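Local coordinates for protein putative hydrolase (Shewanella frigidimarina, PDB 3LHO) that probably acts as an iron(II)-dependent dioxygenase of the 2-oxoadipate dioxygenase/decarboxylase family, here crystallised with nickel in its metal site, at residues S211-D216 / Y234-R239; Q15-M20 / Y161-F166; A35-D40 / F166-N171; V56-F61 / V94-L99. All coordinates share one frame; numbering follows the deposited sequence.

Interaction 1: S211-D216 / Y234-R239; sequences SSTMAD and YEFARR. With NI (nickel (II) ion), chain B.
The metal site of the protein draws its carboxylate ligand from this antiparallel strand pair, in which Ser211 faces Phe236 as a hydrogen-bonded pair and Ser212 faces Glu235 as a non-hydrogen-bonded one. Ser211 N donates to Phe236 O (3.0 Å) and Phe236 N to Ser211 O. Past the pair, Thr213 N reaches Tyr234 O at 2.9 Å, and Tyr234 N gives an almost straight bond to Thr213 OG1 (177°). With chi1 at 59°, OG1 stands between the backbone N and carbonyl carbon of Thr213, turned to Tyr234 N. Glu235 shares its face with Ser212; its extended chain brings OE1 to the nickel at 2.2 Å. OE1 also takes a hydrogen bond from Thr167, while water 1, itself a nickel ligand, donates to OE2 (2.6 Å). On the other face, Ser211 OG lies 3.5 Å from Phe236 CD2 and bonds to Asn183. A glutamate joining two histidines, His41 and His165, is consistent with the two-histidine, one-glutamate sites of vicinal oxygen chelate dioxygenases.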
loop_
_atom_site.group_PDB
_atom_site.type_symbol
_atom_site.label_atom_id
_atom_site.label_comp_id
_atom_site.label_asym_id
_atom_site.label_seq_id
_atom_site.Cartn_x
_atom_site.Cartn_y
_atom_site.Cartn_z
ATOM N N SER A 211 -13.465 -2.111 -0.398
ATOM C CA SER A 211 -13.612 -2.654 -1.736
ATOM C C SER A 211 -12.418 -2.157 -2.529
ATOM O O SER A 211 -11.689 -1.283 -2.048
ATOM C CB SER A 211 -14.925 -2.155 -2.356
ATOM O OG SER A 211 -14.847 -0.764 -2.585
ATOM N N SER A 212 -12.171 -2.757 -3.692
ATOM C CA SER A 212 -11.052 -2.363 -4.541
ATOM C C SER A 212 -11.290 -2.663 -6.001
ATOM O O SER A 212 -12.038 -3.560 -6.359
ATOM C CB SER A 212 -9.724 -3.039 -4.111
ATOM O OG SER A 212 -9.841 -4.456 -4.001
ATOM N N THR A 213 -10.601 -1.906 -6.843
ATOM C CA THR A 213 -10.487 -2.231 -8.238
ATOM C C THR A 213 -9.668 -3.495 -8.384
ATOM O O THR A 213 -8.955 -3.914 -7.482
ATOM C CB THR A 213 -9.767 -1.109 -9.003
ATOM O OG1 THR A 213 -8.465 -0.913 -8.445
ATOM C CG2 THR A 213 -10.546 0.169 -8.919
HETATM N N MSE A 214 -9.786 -4.132 -9.537
HETATM C CA MSE A 214 -8.806 -5.132 -9.912
HETATM C C MSE A 214 -7.517 -4.430 -10.260
HETATM O O MSE A 214 -7.549 -3.327 -10.792
HETATM C CB MSE A 214 -9.326 -5.900 -11.092
HETATM C CG MSE A 214 -10.238 -7.045 -10.652
HETATM SE SE MSE A 214 -9.889 -8.296 -12.008
HETATM C CE MSE A 214 -10.999 -7.529 -13.177
ATOM N N ALA A 215 -6.391 -5.050 -9.924
ATOM C CA ALA A 215 -5.082 -4.439 -10.162
ATOM C C ALA A 215 -4.853 -4.131 -11.628
ATOM O O ALA A 215 -5.293 -4.863 -12.531
ATOM C CB ALA A 215 -3.945 -5.327 -9.588
ATOM N N ASP A 216 -4.204 -3.008 -11.890
ATOM C CA ASP A 216 -3.732 -2.728 -13.220
ATOM C C ASP A 216 -2.525 -3.644 -13.522
ATOM O O ASP A 216 -2.153 -4.473 -12.690
ATOM C CB ASP A 216 -3.358 -1.246 -13.353
ATOM C CG ASP A 216 -4.583 -0.328 -13.353
ATOM O OD1 ASP A 216 -5.563 -0.623 -14.061
ATOM O OD2 ASP A 216 -4.554 0.698 -12.661
ATOM N N TYR A 234 -6.626 0.180 -6.484
ATOM C CA TYR A 234 -7.096 1.354 -5.747
ATOM C C TYR A 234 -8.229 0.842 -4.849
ATOM O O TYR A 234 -9.098 0.107 -5.303
ATOM C CB TYR A 234 -7.641 2.337 -6.763
ATOM C CG TYR A 234 -7.827 3.799 -6.401
ATOM C CD1 TYR A 234 -6.962 4.480 -5.522
ATOM C CD2 TYR A 234 -8.842 4.540 -7.019
ATOM C CE1 TYR A 234 -7.150 5.849 -5.242
ATOM C CE2 TYR A 234 -9.007 5.896 -6.760
ATOM C CZ TYR A 234 -8.144 6.549 -5.892
ATOM O OH TYR A 234 -8.333 7.890 -5.650
ATOM N N GLU A 235 -8.204 1.252 -3.592
ATOM C CA GLU A 235 -9.072 0.743 -2.544
ATOM C C GLU A 235 -10.003 1.849 -2.003
ATOM O O GLU A 235 -9.741 3.033 -2.205
ATOM C CB GLU A 235 -8.197 0.207 -1.433
ATOM C CG GLU A 235 -8.888 -0.661 -0.370
ATOM C CD GLU A 235 -7.861 -1.319 0.569
ATOM O OE1 GLU A 235 -7.339 -0.606 1.462
ATOM O OE2 GLU A 235 -7.563 -2.537 0.417
ATOM N N PHE A 236 -11.090 1.424 -1.345
ATOM C CA PHE A 236 -12.150 2.305 -0.808
ATOM C C PHE A 236 -12.500 1.781 0.557
ATOM O O PHE A 236 -12.655 0.592 0.734
ATOM C CB PHE A 236 -13.359 2.316 -1.765
ATOM C CG PHE A 236 -12.953 2.554 -3.197
ATOM C CD1 PHE A 236 -12.845 3.835 -3.690
ATOM C CD2 PHE A 236 -12.584 1.499 -4.022
ATOM C CE1 PHE A 236 -12.383 4.054 -4.986
ATOM C CE2 PHE A 236 -12.132 1.727 -5.328
ATOM C CZ PHE A 236 -12.023 2.995 -5.791
ATOM N N ALA A 237 -12.587 2.655 1.555
ATOM C CA ALA A 237 -12.891 2.206 2.913
ATOM C C ALA A 237 -13.914 3.124 3.578
ATOM O O ALA A 237 -13.798 4.354 3.518
ATOM C CB ALA A 237 -11.589 2.161 3.777
ATOM N N ARG A 238 -14.914 2.511 4.209
ATOM C CA ARG A 238 -15.789 3.196 5.116
ATOM C C ARG A 238 -15.518 2.706 6.534
ATOM O O ARG A 238 -15.609 1.524 6.791
ATOM C CB ARG A 238 -17.253 2.950 4.763
ATOM C CG ARG A 238 -18.224 3.696 5.683
ATOM C CD ARG A 238 -19.652 3.715 5.169
ATOM N NE ARG A 238 -20.572 4.219 6.201
ATOM C CZ ARG A 238 -21.903 4.169 6.136
ATOM N NH1 ARG A 238 -22.528 3.638 5.098
ATOM N NH2 ARG A 238 -22.621 4.669 7.123
ATOM N N ARG A 239 -15.230 3.632 7.450
ATOM C CA ARG A 239 -15.107 3.299 8.859
ATOM C C ARG A 239 -16.301 3.738 9.686
ATOM O O ARG A 239 -16.946 4.748 9.381
ATOM C CB ARG A 239 -13.852 3.936 9.440
ATOM C CG ARG A 239 -12.575 3.434 8.819
ATOM C CD ARG A 239 -11.378 4.256 9.339
ATOM N NE ARG A 239 -10.195 3.733 8.692
ATOM C CZ ARG A 239 -9.633 2.561 8.982
ATOM N NH1 ARG A 239 -10.082 1.786 9.979
ATOM N NH2 ARG A 239 -8.621 2.161 8.260
HETATM NI NI NI B . -5.526 -1.025 2.562
HETATM O O HOH W 1 -5.803 -3.396 2.187
HETATM O O HOH W 2 -6.594 -1.824 4.101
HETATM O O HOH W 3 -4.064 -1.921 4.087
#

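Interaction 2: Q15-M20 / Y161-F166. With NI (nickel (II) ion), chain B.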
loop_
_atom_site.group_PDB
_atom_site.type_symbol
_atom_site.label_atom_id
_atom_site.label_comp_id
_atom_site.label_asym_id
_atom_site.label_seq_id
_atom_site.Cartn_x
_atom_site.Cartn_y
_atom_site.Cartn_z
ATOM N N GLN A 15 2.033 10.567 -7.557
ATOM C CA GLN A 15 2.511 10.673 -8.965
ATOM C C GLN A 15 3.198 9.380 -9.432
ATOM O O GLN A 15 2.997 8.923 -10.564
ATOM C CB GLN A 15 3.444 11.880 -9.208
ATOM C CG GLN A 15 2.693 13.250 -9.295
ATOM C CD GLN A 15 1.478 13.242 -10.278
ATOM O OE1 GLN A 15 1.527 12.624 -11.352
ATOM N NE2 GLN A 15 0.399 13.932 -9.902
ATOM N N ASP A 16 3.975 8.788 -8.538
ATOM C CA ASP A 16 4.630 7.527 -8.803
ATOM C C ASP A 16 3.663 6.357 -8.897
ATOM O O ASP A 16 3.769 5.539 -9.818
ATOM C CB ASP A 16 5.723 7.244 -7.787
ATOM C CG ASP A 16 6.337 5.912 -8.018
ATOM O OD1 ASP A 16 7.111 5.771 -8.948
ATOM O OD2 ASP A 16 5.966 4.936 -7.340
ATOM N N TYR A 17 2.736 6.289 -7.943
ATOM C CA TYR A 17 1.707 5.264 -7.897
ATOM C C TYR A 17 0.807 5.176 -9.124
ATOM O O TYR A 17 0.496 4.059 -9.579
ATOM C CB TYR A 17 0.850 5.545 -6.666
ATOM C CG TYR A 17 -0.429 4.717 -6.464
ATOM C CD1 TYR A 17 -0.358 3.370 -6.107
ATOM C CD2 TYR A 17 -1.672 5.328 -6.522
ATOM C CE1 TYR A 17 -1.511 2.613 -5.856
ATOM C CE2 TYR A 17 -2.856 4.599 -6.268
ATOM C CZ TYR A 17 -2.775 3.248 -5.951
ATOM O OH TYR A 17 -3.930 2.563 -5.664
ATOM N N ILE A 18 0.366 6.329 -9.632
ATOM C CA ILE A 18 -0.536 6.346 -10.797
ATOM C C ILE A 18 0.152 5.884 -12.085
ATOM O O ILE A 18 -0.518 5.440 -13.004
ATOM C CB ILE A 18 -1.276 7.723 -11.034
ATOM C CG1 ILE A 18 -0.299 8.865 -11.334
ATOM C CG2 ILE A 18 -2.213 8.067 -9.871
ATOM C CD1 ILE A 18 -1.017 10.204 -11.723
ATOM N N LYS A 19 1.481 5.945 -12.141
ATOM C CA LYS A 19 2.208 5.359 -13.233
ATOM C C LYS A 19 1.991 3.861 -13.309
ATOM O O LYS A 19 1.928 3.326 -14.400
ATOM C CB LYS A 19 3.709 5.657 -13.156
ATOM C CG LYS A 19 4.060 7.115 -13.245
ATOM C CD LYS A 19 5.568 7.305 -13.014
ATOM C CE LYS A 19 5.947 8.757 -12.977
ATOM N NZ LYS A 19 7.397 8.868 -12.650
HETATM N N MSE A 20 1.916 3.188 -12.158
HETATM C CA MSE A 20 1.623 1.771 -12.079
HETATM C C MSE A 20 0.130 1.539 -12.164
HETATM O O MSE A 20 -0.278 0.464 -12.581
HETATM C CB MSE A 20 2.029 1.181 -10.717
HETATM C CG MSE A 20 3.497 0.991 -10.553
HETATM SE SE MSE A 20 3.814 0.202 -8.878
HETATM C CE MSE A 20 3.381 1.687 -7.726
ATOM N N TYR A 161 10.270 -0.167 -3.849
ATOM C CA TYR A 161 9.756 0.772 -2.864
ATOM C C TYR A 161 8.878 1.797 -3.539
ATOM O O TYR A 161 9.363 2.773 -4.108
ATOM C CB TYR A 161 10.903 1.398 -2.035
ATOM C CG TYR A 161 11.460 0.345 -1.122
ATOM C CD1 TYR A 161 10.723 -0.105 -0.059
ATOM C CD2 TYR A 161 12.653 -0.320 -1.417
ATOM C CE1 TYR A 161 11.174 -1.088 0.741
ATOM C CE2 TYR A 161 13.090 -1.387 -0.612
ATOM C CZ TYR A 161 12.366 -1.730 0.454
ATOM O OH TYR A 161 12.790 -2.790 1.229
ATOM N N ARG A 162 7.585 1.536 -3.514
ATOM C CA ARG A 162 6.554 2.358 -4.162
ATOM C C ARG A 162 5.257 2.083 -3.400
ATOM O O ARG A 162 5.152 1.068 -2.694
ATOM C CB ARG A 162 6.361 2.016 -5.659
ATOM C CG ARG A 162 7.601 1.894 -6.467
ATOM C CD ARG A 162 7.349 1.453 -7.886
ATOM N NE ARG A 162 6.750 2.507 -8.704
ATOM C CZ ARG A 162 6.609 2.465 -10.030
ATOM N NH1 ARG A 162 7.047 1.438 -10.744
ATOM N NH2 ARG A 162 5.997 3.469 -10.655
ATOM N N ALA A 163 4.274 2.974 -3.462
ATOM C CA ALA A 163 2.998 2.692 -2.694
ATOM C C ALA A 163 2.379 1.423 -3.216
ATOM O O ALA A 163 2.312 1.215 -4.424
ATOM C CB ALA A 163 1.987 3.867 -2.810
ATOM N N ASN A 164 1.941 0.539 -2.313
ATOM C CA ASN A 164 1.189 -0.625 -2.727
ATOM C C ASN A 164 -0.243 -0.249 -3.071
ATOM O O ASN A 164 -0.793 -0.758 -4.041
ATOM C CB ASN A 164 1.184 -1.706 -1.647
ATOM C CG ASN A 164 0.317 -2.943 -2.030
ATOM O OD1 ASN A 164 -0.829 -3.044 -1.620
ATOM N ND2 ASN A 164 0.870 -3.862 -2.830
ATOM N N HIS A 165 -0.837 0.643 -2.275
ATOM C CA HIS A 165 -2.143 1.249 -2.648
ATOM C C HIS A 165 -2.432 2.523 -1.885
ATOM O O HIS A 165 -1.864 2.762 -0.811
ATOM C CB HIS A 165 -3.316 0.248 -2.504
ATOM C CG HIS A 165 -3.525 -0.289 -1.124
ATOM N ND1 HIS A 165 -2.916 -1.436 -0.661
ATOM C CD2 HIS A 165 -4.374 0.103 -0.141
ATOM C CE1 HIS A 165 -3.325 -1.692 0.565
ATOM N NE2 HIS A 165 -4.206 -0.761 0.918
ATOM N N PHE A 166 -3.271 3.362 -2.498
ATOM C CA PHE A 166 -4.029 4.401 -1.805
ATOM C C PHE A 166 -5.450 3.919 -1.590
ATOM O O PHE A 166 -5.976 3.173 -2.424
ATOM C CB PHE A 166 -4.093 5.635 -2.651
ATOM C CG PHE A 166 -2.859 6.432 -2.592
ATOM C CD1 PHE A 166 -1.689 5.950 -3.158
ATOM C CD2 PHE A 166 -2.862 7.692 -1.985
ATOM C CE1 PHE A 166 -0.521 6.717 -3.120
ATOM C CE2 PHE A 166 -1.694 8.472 -1.989
ATOM C CZ PHE A 166 -0.532 7.951 -2.495
HETATM NI NI NI B . -5.526 -1.025 2.562
HETATM O O HOH W 4 4.389 5.253 -5.223
HETATM O O HOH W 1 -5.803 -3.396 2.187
HETATM O O HOH W 2 -6.594 -1.824 4.101
HETATM O O HOH W 3 -4.064 -1.921 4.087
#
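Phe166 lays the CD1 corner of its ring over one face of Tyr17, towards the rim, with CD1 3.4 Å from Tyr17 CD2. The two side chains run past each other in opposite directions and their planes are inclined by 40°. The edge of the tyrosine ring is turned to the backbone of 163-164, and its CE1 comes within 3.5 Å of His165 CA. Tyr17 OH accepts a weak hydrogen bond from Phe166 N (3.3 Å) and also bonds to Phe233 O. At the other end, Arg162 grips Asp16 side-on through two nitrogens, the side chains crossing at about a right angle. NE meets the syn lone pair of Asp16 OD2 in the guanidinium plane (2.9 Å, 174°), whereas the bond from NH2 to OD1 is weak; NH2 also donates to Asp16 O at 3.2 Å. Met20, a selenomethionine, sets CG over one face of the guanidinium, toward its rim, 3.5 Å from Arg162 CZ. Water 4 donates to Asp16 OD2 and accepts from Ala163 N, bridging helix and loop. Beyond the contact, Asn164 OD1 takes the ND1 hydrogen of His165 (2.8 Å), a second-shell bond that helps to fix the ring rotation while NE2 binds nickel. A side-on salt bridge thus holds the loop to the helix, with aromatic packing beside the metal-binding strand, and the ion pair would be expected to favour a charged Asp16.

Interaction 3: A35-D40 / F166-N171; sequences APIIND and FTVSIN
Residues 37-40 cross 166-169 with end-to-end directions 94° apart; within these residues one antiparallel, non-hydrogen-bonded bridge forms, Asn39 with Val168, and the chain turns a corner at Asp40. Two backbone bonds flank the bridge: Ser169 N to Ile38 O at 3.0 Å, and Asp40 N to Thr167 O, bent to 132°. The side chains of the bridge diverge. Asn39 brings OD1 to the edge of the Phe166 ring, 3.7 Å from CD2, the amide and ring planes 69° apart. Ile37 CG2 meets Val168 CG1 at 3.7 Å. Water 5 bridges the carbonyls of Ile38 and Ser169 beside the Ser169 N to Ile38 O bond. Water 6 lies within hydrogen-bonding distance of Asp40 OD1, Ser169 OG and Asn171 OD1. Ser169 OG is also hydrogen-bonded to Asp172 OD2, and Asp40 OD1 forms salt bridges with Arg239 and Lys93, which probably stabilise its negative charge. In the sheet, strand 165-169 lies between 39-47 and 235-239, and the Phe166 ring also meets Trp14 of helix 6-20 edge-to-face.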
loop_
_atom_site.group_PDB
_atom_site.type_symbol
_atom_site.label_atom_id
_atom_site.label_comp_id
_atom_site.label_asym_id
_atom_site.label_seq_id
_atom_site.Cartn_x
_atom_site.Cartn_y
_atom_site.Cartn_z
ATOM N N ALA A 35 -11.140 17.979 -7.872
ATOM C CA ALA A 35 -10.787 18.309 -6.489
ATOM C C ALA A 35 -9.962 17.182 -5.864
ATOM O O ALA A 35 -10.171 16.013 -6.183
ATOM C CB ALA A 35 -12.049 18.549 -5.660
ATOM N N PRO A 36 -9.054 17.521 -4.926
ATOM C CA PRO A 36 -8.417 16.435 -4.212
ATOM C C PRO A 36 -9.468 15.667 -3.375
ATOM O O PRO A 36 -10.508 16.215 -3.001
ATOM C CB PRO A 36 -7.389 17.147 -3.329
ATOM C CG PRO A 36 -7.960 18.489 -3.090
ATOM C CD PRO A 36 -8.939 18.793 -4.192
ATOM N N ILE A 37 -9.199 14.386 -3.187
ATOM C CA ILE A 37 -10.064 13.429 -2.515
ATOM C C ILE A 37 -9.344 13.118 -1.218
ATOM O O ILE A 37 -8.128 12.943 -1.240
ATOM C CB ILE A 37 -10.128 12.146 -3.371
ATOM C CG1 ILE A 37 -10.989 12.385 -4.617
ATOM C CG2 ILE A 37 -10.674 10.982 -2.602
ATOM C CD1 ILE A 37 -12.354 12.848 -4.275
ATOM N N ILE A 38 -10.059 13.021 -0.096
ATOM C CA ILE A 38 -9.425 12.620 1.142
ATOM C C ILE A 38 -9.176 11.088 1.142
ATOM O O ILE A 38 -10.109 10.269 0.934
ATOM C CB ILE A 38 -10.279 13.022 2.395
ATOM C CG1 ILE A 38 -10.464 14.556 2.428
ATOM C CG2 ILE A 38 -9.641 12.456 3.687
ATOM C CD1 ILE A 38 -9.194 15.312 2.458
ATOM N N ASN A 39 -7.934 10.707 1.428
ATOM C CA ASN A 39 -7.582 9.291 1.547
ATOM C C ASN A 39 -7.686 8.753 2.987
ATOM O O ASN A 39 -7.311 9.432 3.943
ATOM C CB ASN A 39 -6.174 9.084 0.994
ATOM C CG ASN A 39 -6.077 9.397 -0.489
ATOM O OD1 ASN A 39 -5.257 10.243 -0.927
ATOM N ND2 ASN A 39 -6.920 8.755 -1.270
ATOM N N ASP A 40 -8.222 7.557 3.144
ATOM C CA ASP A 40 -8.220 6.867 4.439
ATOM C C ASP A 40 -6.801 6.447 4.843
ATOM O O ASP A 40 -6.387 6.610 6.004
ATOM C CB ASP A 40 -9.076 5.581 4.360
ATOM C CG ASP A 40 -9.135 4.850 5.688
ATOM O OD1 ASP A 40 -9.732 5.407 6.618
ATOM O OD2 ASP A 40 -8.522 3.766 5.864
ATOM N N PHE A 166 -3.271 3.362 -2.498
ATOM C CA PHE A 166 -4.029 4.401 -1.805
ATOM C C PHE A 166 -5.450 3.919 -1.590
ATOM O O PHE A 166 -5.976 3.173 -2.424
ATOM C CB PHE A 166 -4.093 5.635 -2.651
ATOM C CG PHE A 166 -2.859 6.432 -2.592
ATOM C CD1 PHE A 166 -1.689 5.950 -3.158
ATOM C CD2 PHE A 166 -2.862 7.692 -1.985
ATOM C CE1 PHE A 166 -0.521 6.717 -3.120
ATOM C CE2 PHE A 166 -1.694 8.472 -1.989
ATOM C CZ PHE A 166 -0.532 7.951 -2.495
ATOM N N THR A 167 -6.058 4.378 -0.495
ATOM C CA THR A 167 -7.429 4.068 -0.159
ATOM C C THR A 167 -8.259 5.320 0.099
ATOM O O THR A 167 -7.933 6.104 1.000
ATOM C CB THR A 167 -7.498 3.177 1.082
ATOM O OG1 THR A 167 -6.746 1.978 0.844
ATOM C CG2 THR A 167 -8.987 2.835 1.382
ATOM N N VAL A 168 -9.313 5.499 -0.703
ATOM C CA VAL A 168 -10.260 6.587 -0.564
ATOM C C VAL A 168 -11.103 6.467 0.675
ATOM O O VAL A 168 -11.561 5.372 1.010
ATOM C CB VAL A 168 -11.159 6.683 -1.818
ATOM C CG1 VAL A 168 -12.215 7.772 -1.653
ATOM C CG2 VAL A 168 -10.255 6.961 -3.062
ATOM N N SER A 169 -11.287 7.586 1.382
ATOM C CA SER A 169 -12.139 7.615 2.525
ATOM C C SER A 169 -13.557 7.869 2.031
ATOM O O SER A 169 -13.880 8.998 1.589
ATOM C CB SER A 169 -11.748 8.749 3.484
ATOM O OG SER A 169 -12.727 8.872 4.503
ATOM N N ILE A 170 -14.387 6.832 2.145
ATOM C CA ILE A 170 -15.802 6.930 1.785
ATOM C C ILE A 170 -16.487 7.893 2.770
ATOM O O ILE A 170 -17.294 8.721 2.355
ATOM C CB ILE A 170 -16.502 5.541 1.772
ATOM C CG1 ILE A 170 -15.924 4.672 0.633
ATOM C CG2 ILE A 170 -18.020 5.698 1.597
ATOM C CD1 ILE A 170 -16.351 3.210 0.703
ATOM N N ASN A 171 -16.135 7.789 4.052
ATOM C CA ASN A 171 -16.623 8.715 5.085
ATOM C C ASN A 171 -16.593 10.153 4.586
ATOM O O ASN A 171 -17.561 10.883 4.722
ATOM C CB ASN A 171 -15.815 8.627 6.379
ATOM C CG ASN A 171 -15.819 7.215 7.004
ATOM O OD1 ASN A 171 -15.410 6.219 6.368
ATOM N ND2 ASN A 171 -16.239 7.135 8.256
HETATM O O HOH W 5 -12.729 10.990 0.346
HETATM O O HOH W 6 -12.272 6.352 6.295
#

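Interaction 4: V56-F61 / V94-L99; sequences VLAKHF and VFISEL
Helix 56-61 runs nearly antiparallel to strand 94-99, the two short axes at 168° and 9.4 Å apart at closest approach. Phe61 packs its ring on Val94. Val94 CG1, anti to the backbone N (chi1 173°), sits above the centre of the Phe61 ring, 3.8 Å from the centroid and 4° off its normal, a CH-pi contact. The other methyl, Val94 CG2, reaches the rim at Phe61 CD2 (3.6 Å). Two residues along the strand, Ile96 presents both branches to the helix. Its CD1 tip presses on the helix backbone, 3.6 Å from Ala58 CA, and touches Ala58 CB at 3.9 Å. CG2 of Ile96 instead meets Leu57 CD2 at 4.1 Å. The joint is wholly apolar. Phe61 also packs on Leu44 of the adjoining strand 39-47 and on Leu9 and Phe10 of helix 6-20. With alternate strand residues pointing into it, the helix is packed on one face of the mixed sheet, consistent with the vicinal oxygen chelate-like fold of the family.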
loop_
_atom_site.group_PDB
_atom_site.type_symbol
_atom_site.label_atom_id
_atom_site.label_comp_id
_atom_site.label_asym_id
_atom_site.label_seq_id
_atom_site.Cartn_x
_atom_site.Cartn_y
_atom_site.Cartn_z
ATOM N N VAL A 56 12.678 2.049 9.363
ATOM C CA VAL A 56 13.360 2.915 8.368
ATOM C C VAL A 56 12.352 3.666 7.468
ATOM O O VAL A 56 12.519 4.893 7.158
ATOM C CB VAL A 56 14.287 2.077 7.515
ATOM C CG1 VAL A 56 14.876 2.901 6.379
ATOM C CG2 VAL A 56 15.404 1.502 8.395
ATOM N N LEU A 57 11.335 2.944 6.997
ATOM C CA LEU A 57 10.289 3.549 6.194
ATOM C C LEU A 57 9.499 4.520 7.048
ATOM O O LEU A 57 9.140 5.589 6.588
ATOM C CB LEU A 57 9.339 2.499 5.602
ATOM C CG LEU A 57 9.799 1.811 4.286
ATOM C CD1 LEU A 57 11.009 0.889 4.443
ATOM C CD2 LEU A 57 8.648 1.056 3.633
ATOM N N ALA A 58 9.182 4.130 8.280
ATOM C CA ALA A 58 8.350 4.955 9.163
ATOM C C ALA A 58 8.945 6.344 9.450
ATOM O O ALA A 58 8.192 7.316 9.612
ATOM C CB ALA A 58 8.051 4.204 10.490
ATOM N N LYS A 59 10.279 6.441 9.448
ATOM C CA LYS A 59 10.958 7.710 9.741
ATOM C C LYS A 59 10.607 8.793 8.727
ATOM O O LYS A 59 10.661 9.988 9.037
ATOM C CB LYS A 59 12.485 7.538 9.809
ATOM C CG LYS A 59 13.008 7.024 11.129
ATOM C CD LYS A 59 13.009 8.118 12.190
ATOM C CE LYS A 59 13.617 7.595 13.482
ATOM N NZ LYS A 59 13.329 8.529 14.619
ATOM N N HIS A 60 10.264 8.382 7.510
ATOM C CA HIS A 60 9.822 9.344 6.479
ATOM C C HIS A 60 8.530 10.009 6.879
ATOM O O HIS A 60 8.204 11.067 6.385
ATOM C CB HIS A 60 9.735 8.688 5.094
ATOM C CG HIS A 60 11.074 8.321 4.555
ATOM N ND1 HIS A 60 11.745 9.110 3.638
ATOM C CD2 HIS A 60 11.916 7.306 4.868
ATOM C CE1 HIS A 60 12.936 8.588 3.408
ATOM N NE2 HIS A 60 13.073 7.503 4.141
ATOM N N PHE A 61 7.793 9.385 7.803
ATOM C CA PHE A 61 6.518 9.945 8.242
ATOM C C PHE A 61 6.601 10.546 9.662
ATOM O O PHE A 61 6.037 11.624 9.922
ATOM C CB PHE A 61 5.468 8.868 8.139
ATOM C CG PHE A 61 5.273 8.333 6.743
ATOM C CD1 PHE A 61 6.023 7.265 6.272
ATOM C CD2 PHE A 61 4.375 8.941 5.889
ATOM C CE1 PHE A 61 5.857 6.784 4.997
ATOM C CE2 PHE A 61 4.183 8.482 4.611
ATOM C CZ PHE A 61 4.923 7.415 4.140
ATOM N N VAL A 94 -1.112 5.954 7.625
ATOM C CA VAL A 94 -0.011 5.281 6.986
ATOM C C VAL A 94 0.167 3.888 7.603
ATOM O O VAL A 94 0.422 3.725 8.786
ATOM C CB VAL A 94 1.288 6.129 7.065
ATOM C CG1 VAL A 94 2.489 5.307 6.518
ATOM C CG2 VAL A 94 1.071 7.457 6.332
ATOM N N PHE A 95 -0.049 2.892 6.770
ATOM C CA PHE A 95 0.051 1.516 7.159
ATOM C C PHE A 95 1.351 0.960 6.555
ATOM O O PHE A 95 1.545 1.027 5.314
ATOM C CB PHE A 95 -1.134 0.764 6.597
ATOM C CG PHE A 95 -1.214 -0.655 7.055
ATOM C CD1 PHE A 95 -1.741 -0.983 8.302
ATOM C CD2 PHE A 95 -0.738 -1.680 6.212
ATOM C CE1 PHE A 95 -1.804 -2.336 8.736
ATOM C CE2 PHE A 95 -0.791 -3.009 6.602
ATOM C CZ PHE A 95 -1.334 -3.352 7.886
ATOM N N ILE A 96 2.228 0.449 7.423
ATOM C CA ILE A 96 3.541 -0.073 6.989
ATOM C C ILE A 96 3.702 -1.476 7.529
ATOM O O ILE A 96 3.582 -1.738 8.736
ATOM C CB ILE A 96 4.748 0.824 7.356
ATOM C CG1 ILE A 96 4.531 2.297 7.017
ATOM C CG2 ILE A 96 6.047 0.256 6.687
ATOM C CD1 ILE A 96 5.734 3.226 7.485
ATOM N N SER A 97 3.898 -2.433 6.617
ATOM C CA SER A 97 4.119 -3.814 7.049
ATOM C C SER A 97 5.522 -4.281 6.631
ATOM O O SER A 97 6.192 -3.626 5.811
ATOM C CB SER A 97 3.037 -4.726 6.488
ATOM O OG SER A 97 3.104 -4.844 5.070
ATOM N N GLU A 98 6.005 -5.339 7.266
ATOM C CA GLU A 98 7.272 -5.952 6.874
ATOM C C GLU A 98 7.144 -7.462 6.948
ATOM O O GLU A 98 6.609 -7.972 7.896
ATOM C CB GLU A 98 8.466 -5.505 7.734
ATOM C CG GLU A 98 8.442 -5.911 9.150
ATOM C CD GLU A 98 9.639 -5.391 9.944
ATOM O OE1 GLU A 98 10.479 -4.563 9.468
ATOM O OE2 GLU A 98 9.703 -5.775 11.088
ATOM N N LEU A 99 7.679 -8.131 5.940
ATOM C CA LEU A 99 7.683 -9.580 5.910
ATOM C C LEU A 99 8.756 -10.118 6.849
ATOM O O LEU A 99 9.875 -9.628 6.897
ATOM C CB LEU A 99 7.953 -10.060 4.466
ATOM C CG LEU A 99 7.772 -11.565 4.151
ATOM C CD1 LEU A 99 6.309 -11.953 4.101
ATOM C CD2 LEU A 99 8.442 -11.870 2.805
#

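How the interactions relate
All four contacts are largely buried, and each reaches the same mixed sheet. Interaction 3 pairs 165-169 with the start of 39-47; interaction 1 pairs 235-239, the other neighbour of 165-169, with edge strand 208-212. Both rely on backbone bonds, and they meet in the Arg239–Asp40 salt bridge and the Thr167–Glu235 bond. Interactions 2 and 4 instead set helices against the sheet: the former mixes aromatic packing with an ion pair whose arginine is partly exposed, the latter is entirely hydrophobic. Interactions 2 and 3 share Phe166. The nickel ties interactions 1 and 2 together through Glu235 and His165, whereas interaction 4 holds no metal ligand, its Val94 side chain about 11 Å from the nickel.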